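Long-range contacts in peroxinectin A (Dictyostelium discoideum, PDB 6ERC), which catalyses hydrogen peroxide-dependent oxidation of phenolic donors, and of iodide and thiocyanate, as a secreted haem enzyme: residues 224-229 against 496-501; 489-494 against 506-511. All coordinates share one frame; numbering follows the deposited sequence.

Interaction 1: 224-229 against 496-501; sequences HTLLLR and RTTSNI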
loop_
_atom_site.group_PDB
_atom_site.type_symbol
_atom_site.label_atom_id
_atom_site.label_comp_id
_atom_site.label_asym_id
_atom_site.label_seq_id
_atom_site.Cartn_x
_atom_site.Cartn_y
_atom_site.Cartn_z
ATOM N N HIS A 224 7.148 -2.340 -10.743
ATOM C CA HIS A 224 6.362 -3.073 -11.730
ATOM C C HIS A 224 7.241 -3.519 -12.891
ATOM O O HIS A 224 7.187 -4.674 -13.322
ATOM C CB HIS A 224 5.212 -2.207 -12.243
ATOM C CG HIS A 224 4.091 -2.044 -11.267
ATOM N ND1 HIS A 224 4.225 -1.343 -10.088
ATOM C CD2 HIS A 224 2.811 -2.484 -11.300
ATOM C CE1 HIS A 224 3.077 -1.361 -9.435
ATOM N NE2 HIS A 224 2.201 -2.046 -10.150
ATOM N N THR A 225 8.070 -2.607 -13.399
ATOM C CA THR A 225 8.872 -2.898 -14.581
ATOM C C THR A 225 9.834 -4.053 -14.326
ATOM O O THR A 225 9.913 -4.996 -15.121
ATOM C CB THR A 225 9.636 -1.642 -15.006
ATOM O OG1 THR A 225 8.709 -0.578 -15.249
ATOM C CG2 THR A 225 10.448 -1.897 -16.269
ATOM N N LEU A 226 10.575 -3.997 -13.219
ATOM C CA LEU A 226 11.618 -4.991 -12.987
ATOM C C LEU A 226 11.029 -6.385 -12.830
ATOM O O LEU A 226 11.592 -7.363 -13.337
ATOM C CB LEU A 226 12.446 -4.616 -11.757
ATOM C CG LEU A 226 13.178 -3.269 -11.786
ATOM C CD1 LEU A 226 14.150 -3.172 -10.617
ATOM C CD2 LEU A 226 13.911 -3.034 -13.100
ATOM N N LEU A 227 9.895 -6.505 -12.138
ATOM C CA LEU A 227 9.284 -7.819 -11.974
ATOM C C LEU A 227 8.672 -8.315 -13.276
ATOM O O LEU A 227 8.539 -9.528 -13.475
ATOM C CB LEU A 227 8.230 -7.782 -10.869
ATOM C CG LEU A 227 8.755 -7.558 -9.449
ATOM C CD1 LEU A 227 7.608 -7.615 -8.445
ATOM C CD2 LEU A 227 9.834 -8.571 -9.081
ATOM N N LEU A 228 8.293 -7.400 -14.170
ATOM C CA LEU A 228 7.877 -7.810 -15.503
ATOM C C LEU A 228 9.069 -8.315 -16.309
ATOM O O LEU A 228 8.979 -9.350 -16.980
ATOM C CB LEU A 228 7.198 -6.646 -16.222
ATOM C CG LEU A 228 5.816 -6.214 -15.726
ATOM C CD1 LEU A 228 5.400 -4.922 -16.410
ATOM C CD2 LEU A 228 4.779 -7.295 -15.965
ATOM N N ARG A 229 10.193 -7.597 -16.251
ATOM C CA ARG A 229 11.411 -8.069 -16.899
ATOM C C ARG A 229 11.823 -9.428 -16.351
ATOM O O ARG A 229 12.122 -10.357 -17.111
ATOM C CB ARG A 229 12.535 -7.054 -16.701
ATOM C CG ARG A 229 12.327 -5.738 -17.422
ATOM C CD ARG A 229 13.449 -4.768 -17.101
ATOM N NE ARG A 229 13.279 -3.488 -17.774
ATOM C CZ ARG A 229 14.118 -2.466 -17.660
ATOM N NH1 ARG A 229 15.196 -2.569 -16.893
ATOM N NH2 ARG A 229 13.881 -1.336 -18.313
ATOM N N ARG A 496 19.701 -8.447 -11.938
ATOM C CA ARG A 496 19.257 -9.303 -13.033
ATOM C C ARG A 496 18.449 -8.538 -14.071
ATOM O O ARG A 496 18.457 -8.902 -15.253
ATOM C CB ARG A 496 18.422 -10.459 -12.481
ATOM C CG ARG A 496 19.215 -11.712 -12.195
ATOM C CD ARG A 496 18.665 -12.496 -11.010
ATOM N NE ARG A 496 17.205 -12.538 -10.962
ATOM C CZ ARG A 496 16.512 -13.392 -10.213
ATOM N NH1 ARG A 496 17.144 -14.286 -9.461
ATOM N NH2 ARG A 496 15.188 -13.361 -10.219
ATOM N N THR A 497 17.748 -7.483 -13.658
ATOM C CA THR A 497 16.749 -6.837 -14.500
ATOM C C THR A 497 17.156 -5.443 -14.958
ATOM O O THR A 497 16.352 -4.761 -15.599
ATOM C CB THR A 497 15.418 -6.760 -13.755
ATOM O OG1 THR A 497 15.610 -6.074 -12.513
ATOM C CG2 THR A 497 14.874 -8.152 -13.479
ATOM N N THR A 498 18.374 -5.003 -14.659
ATOM C CA THR A 498 18.808 -3.654 -14.988
ATOM C C THR A 498 20.099 -3.693 -15.791
ATOM O O THR A 498 20.824 -4.690 -15.801
ATOM C CB THR A 498 19.019 -2.807 -13.726
ATOM O OG1 THR A 498 19.897 -3.494 -12.826
ATOM C CG2 THR A 498 17.693 -2.540 -13.043
ATOM N N SER A 499 20.375 -2.578 -16.461
ATOM C CA SER A 499 21.565 -2.418 -17.286
ATOM C C SER A 499 22.507 -1.426 -16.616
ATOM O O SER A 499 22.134 -0.269 -16.388
ATOM C CB SER A 499 21.187 -1.936 -18.687
ATOM O OG SER A 499 22.340 -1.601 -19.440
ATOM N N ASN A 500 23.720 -1.879 -16.302
ATOM C CA ASN A 500 24.756 -1.037 -15.703
ATOM C C ASN A 500 24.200 -0.230 -14.532
ATOM O O ASN A 500 24.376 0.987 -14.440
ATOM C CB ASN A 500 25.380 -0.112 -16.750
ATOM C CG ASN A 500 26.038 -0.874 -17.883
ATOM O OD1 ASN A 500 25.742 -0.641 -19.056
ATOM N ND2 ASN A 500 26.937 -1.790 -17.539
ATOM N N ILE A 501 23.528 -0.930 -13.615
ATOM C CA ILE A 501 22.870 -0.251 -12.506
ATOM C C ILE A 501 23.889 0.374 -11.561
ATOM O O ILE A 501 23.586 1.363 -10.880
ATOM C CB ILE A 501 21.943 -1.231 -11.761
ATOM C CG1 ILE A 501 21.116 -0.499 -10.701
ATOM C CG2 ILE A 501 22.750 -2.352 -11.119
ATOM C CD1 ILE A 501 20.137 0.503 -11.267
#

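Interaction 2: 489-494 against 506-511; sequences TFAEVI and PNVFRK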
loop_
_atom_site.group_PDB
_atom_site.type_symbol
_atom_site.label_atom_id
_atom_site.label_comp_id
_atom_site.label_asym_id
_atom_site.label_seq_id
_atom_site.Cartn_x
_atom_site.Cartn_y
_atom_site.Cartn_z
ATOM N N THR A 489 17.322 -12.431 -3.359
ATOM C CA THR A 489 17.042 -11.196 -2.645
ATOM C C THR A 489 16.662 -10.085 -3.620
ATOM O O THR A 489 16.966 -10.135 -4.815
ATOM C CB THR A 489 18.246 -10.753 -1.811
ATOM O OG1 THR A 489 19.376 -10.535 -2.666
ATOM C CG2 THR A 489 18.590 -11.800 -0.764
ATOM N N PHE A 490 15.987 -9.068 -3.085
ATOM C CA PHE A 490 15.544 -7.950 -3.912
ATOM C C PHE A 490 16.718 -7.304 -4.639
ATOM O O PHE A 490 16.611 -6.955 -5.821
ATOM C CB PHE A 490 14.816 -6.930 -3.031
ATOM C CG PHE A 490 14.109 -5.836 -3.792
ATOM C CD1 PHE A 490 13.764 -5.983 -5.126
ATOM C CD2 PHE A 490 13.786 -4.650 -3.156
ATOM C CE1 PHE A 490 13.114 -4.968 -5.804
ATOM C CE2 PHE A 490 13.138 -3.637 -3.832
ATOM C CZ PHE A 490 12.802 -3.797 -5.157
ATOM N N ALA A 491 17.853 -7.150 -3.955
ATOM C CA ALA A 491 19.009 -6.508 -4.570
ATOM C C ALA A 491 19.463 -7.257 -5.814
ATOM O O ALA A 491 19.858 -6.638 -6.810
ATOM C CB ALA A 491 20.154 -6.411 -3.563
ATOM N N GLU A 492 19.420 -8.590 -5.776
ATOM C CA GLU A 492 19.859 -9.378 -6.921
ATOM C C GLU A 492 18.835 -9.372 -8.049
ATOM O O GLU A 492 19.215 -9.460 -9.222
ATOM C CB GLU A 492 20.162 -10.814 -6.485
ATOM C CG GLU A 492 21.470 -10.955 -5.716
ATOM C CD GLU A 492 22.679 -10.540 -6.538
ATOM O OE1 GLU A 492 22.597 -10.589 -7.786
ATOM O OE2 GLU A 492 23.707 -10.159 -5.940
ATOM N N VAL A 493 17.545 -9.270 -7.728
ATOM C CA VAL A 493 16.544 -9.097 -8.774
ATOM C C VAL A 493 16.806 -7.805 -9.538
ATOM O O VAL A 493 16.633 -7.741 -10.761
ATOM C CB VAL A 493 15.127 -9.122 -8.173
ATOM C CG1 VAL A 493 14.086 -8.886 -9.256
ATOM C CG2 VAL A 493 14.866 -10.443 -7.464
ATOM N N ILE A 494 17.228 -6.755 -8.827
ATOM C CA ILE A 494 17.528 -5.480 -9.475
ATOM C C ILE A 494 18.655 -5.658 -10.482
ATOM O O ILE A 494 18.571 -5.199 -11.627
ATOM C CB ILE A 494 17.873 -4.412 -8.419
ATOM C CG1 ILE A 494 16.627 -4.045 -7.612
ATOM C CG2 ILE A 494 18.447 -3.157 -9.070
ATOM C CD1 ILE A 494 16.919 -3.298 -6.323
ATOM N N PRO A 506 23.385 -5.144 -0.446
ATOM C CA PRO A 506 22.582 -6.376 -0.329
ATOM C C PRO A 506 21.172 -6.134 0.179
ATOM O O PRO A 506 20.224 -6.744 -0.331
ATOM C CB PRO A 506 23.404 -7.237 0.643
ATOM C CG PRO A 506 24.310 -6.284 1.350
ATOM C CD PRO A 506 24.606 -5.198 0.374
ATOM N N ASN A 507 21.004 -5.267 1.173
ATOM C CA ASN A 507 19.688 -4.918 1.706
ATOM C C ASN A 507 19.356 -3.507 1.240
ATOM O O ASN A 507 19.777 -2.525 1.858
ATOM C CB ASN A 507 19.663 -5.017 3.226
ATOM C CG ASN A 507 18.285 -4.759 3.800
ATOM O OD1 ASN A 507 17.286 -4.767 3.079
ATOM N ND2 ASN A 507 18.223 -4.533 5.105
ATOM N N VAL A 508 18.590 -3.407 0.149
ATOM C CA VAL A 508 18.255 -2.103 -0.419
ATOM C C VAL A 508 17.210 -1.356 0.392
ATOM O O VAL A 508 16.775 -0.276 -0.025
ATOM C CB VAL A 508 17.762 -2.245 -1.875
ATOM C CG1 VAL A 508 18.864 -2.812 -2.748
ATOM C CG2 VAL A 508 16.513 -3.113 -1.949
ATOM N N PHE A 509 16.792 -1.894 1.537
ATOM C CA PHE A 509 15.865 -1.202 2.420
ATOM C C PHE A 509 16.562 -0.406 3.518
ATOM O O PHE A 509 15.899 0.382 4.201
ATOM C CB PHE A 509 14.902 -2.206 3.072
ATOM C CG PHE A 509 13.989 -2.916 2.104
ATOM C CD1 PHE A 509 13.668 -2.363 0.874
ATOM C CD2 PHE A 509 13.437 -4.144 2.442
ATOM C CE1 PHE A 509 12.819 -3.026 0.000
ATOM C CE2 PHE A 509 12.591 -4.808 1.570
ATOM C CZ PHE A 509 12.282 -4.249 0.351
ATOM N N ARG A 510 17.869 -0.583 3.706
ATOM C CA ARG A 510 18.585 0.035 4.811
ATOM C C ARG A 510 19.727 0.911 4.307
ATOM O O ARG A 510 20.210 0.759 3.182
ATOM C CB ARG A 510 19.145 -1.020 5.772
ATOM C CG ARG A 510 18.094 -1.712 6.617
ATOM C CD ARG A 510 18.728 -2.600 7.676
ATOM N NE ARG A 510 17.727 -3.185 8.562
ATOM C CZ ARG A 510 17.128 -2.526 9.551
ATOM N NH1 ARG A 510 16.227 -3.138 10.307
ATOM N NH2 ARG A 510 17.424 -1.253 9.782
ATOM N N LYS A 511 20.158 1.821 5.182
ATOM C CA LYS A 511 21.244 2.765 4.910
ATOM C C LYS A 511 20.894 3.708 3.763
ATOM O O LYS A 511 20.966 4.932 3.906
ATOM C CB LYS A 511 22.548 2.022 4.603
ATOM C CG LYS A 511 23.758 2.940 4.437
ATOM C CD LYS A 511 25.066 2.156 4.409
ATOM C CE LYS A 511 26.259 3.044 4.053
ATOM N NZ LYS A 511 26.478 4.141 5.038
ATOM O OXT LYS A 511 20.528 3.279 2.671
HETATM O O HOH W 1 17.897 -6.844 -1.362
#

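Interaction 1: 224-229 against 496-501
Leu226 and Thr497 mark the closest approach of the two backbones, with 5.7 Å between their CA atoms. Residues 224-229 form a continuous part of helix 218-241, whereas 496-501 leave the last part of helix 490-497 as an irregular chain. Thr497 presses into the helix at Leu226 and Arg229, one turn apart. Its methyl CG2 lies 3.4 Å from the carbonyl oxygen Leu226 O and also meets Arg229 CB. Its OG1, held between the backbone N and the carbonyl carbon (chi1 56°), lies against the aliphatic chain of Leu226, 3.5 Å from Leu226 CD2, and the two side chains cross at about a right angle. Threonine suits this buried place because its hydroxyl is satisfied by its own helix, at Val493 O and Ile494 O, while its small branched end packs closely. Beside it, Thr498 CG2 touches Leu226 CD2 at 3.8 Å, and its hydroxyl bonds back to Ile494 O.

The polar link is made by Arg229, whose chain is extended from CG to NE. Its NH1 donates to Thr497 O over 2.8 Å, with an N-H...O angle of 158°. The carbonyl oxygen lies at the edge of the guanidinium, almost in its plane. Glu342 forms a salt bridge with the same NH1, and Asp183 O accepts from NH2, so bonds at both NH1 and NH2 are likely to restrain the planar group. Arginine suits the place because its long chain carries several N-H groups for these partners.

Around the contact, Leu226 also rests on Ile345 and Thr498 on Glu342, both of helix 342-350. Arg496, in helix 490-497, salt-bridges Asp230 and touches Gln261 of helix 247-275. Threonine packing and an arginine-to-carbonyl bond thus join the end of the chain's last helix to helix 218-241, among helices 247-275 and 342-350.

Interaction 2: 489-494 against 506-511
Phe490 and Phe509 meet obliquely, their ring centroids 5.8 Å apart and their planes at 51°. Phe509 CE1 comes to the edge of the Phe490 ring, 3.7 Å from Phe490 CD2, while Ile494 CD1 lies over the centre of one face of that ring, 4.1 Å above its plane. Val508 divides its methyls: CG2 approaches Phe490 CD2 at 3.4 Å, and CG1, anti to the carbonyl carbon (chi1 -63°), meets Ala491 CB and, tip to tip, Ile494 CD1. Valine suits the place because its two methyls diverge. An alanine in place of Phe490 would probably leave Val508 CG2, Phe509 CE1 and Ile494 CD1 without a ring to pack on, opening a gap.

Small Ala491 lets the chains come close, its CB 3.2 Å from Pro506 O; a water also bridges Ala491 N to that oxygen. Asn507 OD1 accepts from Phe509 N in an Asx turn. The C-terminal tail thus turns back and lays an apolar patch on the first turns of helix 490-497. Helix 70-80 brings Met71 against Phe490, Val508 and Phe509, and Trp75 to the Phe490 ring; helix 247-275 sets Ile265 against Phe490 and Tyr270 against Phe509; Ile349 of helix 342-350 touches Val508.

How the interactions relate
Interactions 1 and 2 have centres 13 Å apart and share helix 490-497. Along the chain their segments alternate: 224-229 comes first, then 489-494, 496-501 and 506-511. The first joins the C-terminal end of that helix and the turn after it to helix 218-241; the second folds the C-terminal tail back on the beginning of helix 490-497. Ile494 connects them, its CG1 4.0 Å from Leu226 CD1 and its CG2 close to Ile501 CG1. Helices 247-275 and 342-350 border both contacts. The last helix of this haem peroxidase is thereby packed against the helical body, and the chain's end is tied to it.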